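Local atomic coordinates of Pol protein (Human T-cell leukemia virus type I, PDB entry 6TJU), a protein that includes an integrase whose C-terminal domain, the part described here, probably binds DNA, within a polyprotein that also carries reverse transcriptase and RNase H. Residues A38-I41 with S47-W50; E30-A35 with L40-A45. All blocks are in the same frame, centred on the assembly; numbering follows the deposited sequence.

Contact 1 of 2, residues A38-I41 with S47-W50; sequences AALI and SAQW
CG of L40 stands anti to the backbone N (chi1 -175°) and CG of W50 anti to its own carbonyl carbon (chi1 -73°), and together these torsions lay the leucine over one face of the indole. CD1 of L40 sits 3.8 Å from the centroid of the five-membered ring of W50 and 6° off the ring normal, a CH-pi contact over the face, while L40 CB covers the six-membered part of the same face. The carbonyl O of A38 meets the indole differently, in plane at its edge, 3.9 Å from W50 CZ3. Farther along, CB of A48 packs 3.7 Å from L40 CD1, so this methyl lies between alanine and indole. The backbones run antiparallel. L40 and W50 form a non-hydrogen-bonded pair, and beside it I41 and Q49 form a hydrogen-bonded one: I41 N gives an almost straight bond to Q49 O (2.8 Å), returned by Q49 N to I41 O at 3.0 Å. On the face that carries I41 and Q49, I41 packs on Y13 and F15 of strand 12-15, while Q49 reaches L17 and P18. With a leucine-tryptophan pair on one face and a buried isoleucine on the other, the two strands form an antiparallel beta hairpin of the SH3-like C-terminal domain of retroviral integrases.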
# COMPACT_ATOMS: atom_id res chain seq x y z
N ALA A 38 -1.17 -8.36 5.63
CA ALA A 38 -1.15 -6.88 5.56
C ALA A 38 0.21 -6.33 5.10
O ALA A 38 1.23 -6.99 5.31
CB ALA A 38 -1.54 -6.26 6.89
N ALA A 39 0.19 -5.14 4.49
CA ALA A 39 1.43 -4.38 4.17
C ALA A 39 1.38 -3.03 4.86
O ALA A 39 0.26 -2.44 5.03
CB ALA A 39 1.59 -4.24 2.68
N LEU A 40 2.54 -2.53 5.26
CA LEU A 40 2.64 -1.19 5.90
C LEU A 40 2.85 -0.15 4.80
O LEU A 40 3.92 -0.12 4.17
CB LEU A 40 3.76 -1.17 6.93
CG LEU A 40 3.87 0.11 7.73
CD1 LEU A 40 2.63 0.37 8.56
CD2 LEU A 40 5.08 0.03 8.61
N ILE A 41 1.84 0.66 4.58
CA ILE A 41 1.76 1.62 3.45
C ILE A 41 1.83 3.03 4.00
O ILE A 41 1.09 3.35 4.91
CB ILE A 41 0.46 1.43 2.65
CG1 ILE A 41 0.26 -0.01 2.15
CG2 ILE A 41 0.47 2.45 1.53
CD1 ILE A 41 1.44 -0.61 1.39
N SER A 47 2.35 9.40 8.61
CA SER A 47 1.68 8.19 9.11
C SER A 47 1.75 7.05 8.10
O SER A 47 1.79 7.30 6.89
CB SER A 47 0.29 8.54 9.55
OG SER A 47 -0.54 7.39 9.55
N ALA A 48 1.79 5.82 8.62
CA ALA A 48 1.63 4.59 7.83
C ALA A 48 0.65 3.64 8.53
O ALA A 48 0.48 3.62 9.79
CB ALA A 48 2.97 3.97 7.59
N GLN A 49 0.01 2.86 7.70
CA GLN A 49 -1.12 2.02 8.11
C GLN A 49 -0.86 0.62 7.56
O GLN A 49 -0.30 0.48 6.43
CB GLN A 49 -2.42 2.64 7.64
CG GLN A 49 -3.63 2.01 8.31
CD GLN A 49 -4.84 2.90 8.18
OE1 GLN A 49 -4.73 4.04 7.72
NE2 GLN A 49 -5.99 2.38 8.57
N TRP A 50 -1.18 -0.36 8.39
CA TRP A 50 -1.22 -1.79 8.04
C TRP A 50 -2.51 -2.03 7.26
O TRP A 50 -3.61 -1.94 7.85
CB TRP A 50 -1.11 -2.63 9.30
CG TRP A 50 0.25 -2.63 9.91
CD1 TRP A 50 0.66 -1.97 11.03
CD2 TRP A 50 1.37 -3.38 9.44
NE1 TRP A 50 1.98 -2.25 11.29
CE2 TRP A 50 2.44 -3.11 10.31
CE3 TRP A 50 1.56 -4.26 8.36
CZ2 TRP A 50 3.70 -3.69 10.14
CZ3 TRP A 50 2.81 -4.82 8.19
CH2 TRP A 50 3.87 -4.52 9.05

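Contact 2 of 2, residues E30-A35 with L40-A45; sequences EALQEA and LIPVSA
The end of the L32 side chain meets the ring of P42 head on, L32 CG lying 3.9 Å from P42 CG. The leucine is extended: CG is anti to the carbonyl carbon (chi1 -64°) and the chain runs on to CD1 nearly fully stretched (chi2 -178°), CD2 branching off, and both methyls end near P42 CG. The neighbouring ring carbon, P42 CD, rests 3.5 Å from the carbonyl O of E30, so the proline is touched by backbone as well as by side chain. Nearer the main chain, L32 CB packs loosely on the second methyl of L40, CD2, at 4.2 Å. On the inner side I41 turns its chain back (chi2 -52°), bringing CD1 within 4.0 Å of A31 CB; the two residues lie among side chains of strand 12-15, Y13 touching both. The Q33 side chain contributes little beyond its root, its CB passing 4.3 Å from L40 CB before the amide leads away from the strand. Two nearly straight backbone bonds fasten the segments: L32 N to L40 O at 2.8 Å and L40 N to Q33 O at a short 2.6 Å. Q33 N is buried here and has no partner in the model. E34 faces away from this strand and its OE1 is bonded to the hydroxyl of Y13. With L32 in a helical backbone conformation, and L32 and Q33 together facing L40, the arrangement is consistent with a classic beta bulge. It lies just where the chain leaves strand 26-30 of one sheet and enters strand 33-35 of the other, a change of sheet fitting the strongly bent strands of SH3-like barrels.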
# COMPACT_ATOMS: atom_id res chain seq x y z
N GLU A 30 5.27 2.25 -2.39
CA GLU A 30 6.25 1.23 -1.92
C GLU A 30 5.93 0.84 -0.46
O GLU A 30 5.79 1.73 0.40
CB GLU A 30 7.67 1.75 -2.06
CG GLU A 30 8.74 0.73 -1.69
CD GLU A 30 10.11 1.35 -1.78
OE1 GLU A 30 10.21 2.58 -1.91
OE2 GLU A 30 11.05 0.61 -1.73
N ALA A 31 5.76 -0.46 -0.22
CA ALA A 31 5.46 -0.99 1.13
C ALA A 31 6.72 -0.83 1.98
O ALA A 31 7.85 -1.04 1.44
CB ALA A 31 4.96 -2.42 1.08
N LEU A 32 6.55 -0.39 3.22
CA LEU A 32 7.68 -0.17 4.15
C LEU A 32 7.95 -1.48 4.86
O LEU A 32 9.09 -1.73 5.17
CB LEU A 32 7.32 0.90 5.18
CG LEU A 32 7.07 2.30 4.62
CD1 LEU A 32 6.78 3.25 5.75
CD2 LEU A 32 8.24 2.82 3.77
N GLN A 33 6.91 -2.27 5.13
CA GLN A 33 7.07 -3.65 5.60
C GLN A 33 5.84 -4.44 5.23
O GLN A 33 4.76 -3.81 5.04
CB GLN A 33 7.26 -3.67 7.11
CG GLN A 33 8.06 -4.88 7.55
CD GLN A 33 8.56 -4.52 8.91
OE1 GLN A 33 8.06 -5.01 9.91
NE2 GLN A 33 9.45 -3.54 8.93
N GLU A 34 6.03 -5.76 5.17
CA GLU A 34 5.01 -6.82 4.91
C GLU A 34 4.89 -7.77 6.12
O GLU A 34 5.89 -8.10 6.73
CB GLU A 34 5.44 -7.66 3.71
CG GLU A 34 5.97 -6.86 2.55
CD GLU A 34 4.94 -6.74 1.47
OE1 GLU A 34 5.29 -6.35 0.33
OE2 GLU A 34 3.79 -7.06 1.79
N ALA A 35 3.68 -8.24 6.42
CA ALA A 35 3.38 -9.23 7.46
C ALA A 35 2.28 -10.12 6.92
O ALA A 35 1.79 -9.82 5.81
CB ALA A 35 2.94 -8.52 8.71
N LEU A 40 2.54 -2.53 5.26
CA LEU A 40 2.64 -1.19 5.90
C LEU A 40 2.85 -0.15 4.80
O LEU A 40 3.92 -0.12 4.17
CB LEU A 40 3.76 -1.17 6.93
CG LEU A 40 3.87 0.11 7.73
CD1 LEU A 40 2.63 0.37 8.56
CD2 LEU A 40 5.08 0.03 8.61
N ILE A 41 1.84 0.66 4.58
CA ILE A 41 1.76 1.62 3.45
C ILE A 41 1.83 3.03 4.00
O ILE A 41 1.09 3.35 4.91
CB ILE A 41 0.46 1.43 2.65
CG1 ILE A 41 0.26 -0.01 2.15
CG2 ILE A 41 0.47 2.45 1.53
CD1 ILE A 41 1.44 -0.61 1.39
N PRO A 42 2.69 3.91 3.46
CA PRO A 42 2.62 5.34 3.76
C PRO A 42 1.29 5.91 3.26
O PRO A 42 1.02 5.77 2.11
CB PRO A 42 3.78 5.96 2.99
CG PRO A 42 4.72 4.81 2.68
CD PRO A 42 3.85 3.59 2.60
N VAL A 43 0.50 6.51 4.15
CA VAL A 43 -0.84 7.08 3.83
C VAL A 43 -0.85 8.60 4.04
O VAL A 43 -1.83 9.23 3.64
CB VAL A 43 -1.97 6.36 4.61
CG1 VAL A 43 -1.99 4.83 4.39
CG2 VAL A 43 -1.97 6.71 6.11
N SER A 44 0.21 9.18 4.61
CA SER A 44 0.38 10.65 4.76
C SER A 44 1.86 10.94 4.97
O SER A 44 2.71 10.03 4.98
CB SER A 44 -0.46 11.19 5.91
OG SER A 44 -0.04 10.62 7.16
N ALA A 45 2.18 12.20 5.13
CA ALA A 45 3.57 12.62 5.28
C ALA A 45 4.04 12.17 6.65
O ALA A 45 5.24 12.17 6.84
CB ALA A 45 3.70 14.12 5.10

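From the N terminus, the chain leaves strand 26-30, enters 33-35 and turns back into 38-42; contact 2 closes this first, short loop. It then goes through the turn after P42 into strand 48-52, and contact 1 closes that second loop. The two are successive hairpins, neither nested in the other, joined at L40 and I41, which serve both. Strand 38-42 is therefore the middle strand of a three-stranded antiparallel sheet, with 33-35 and 48-52 at its edges. Across the middle strand the contacts also touch directly: the indole of W50 meets A35. Through I41 and A31 both hairpins lean on strand 12-15 of the other sheet.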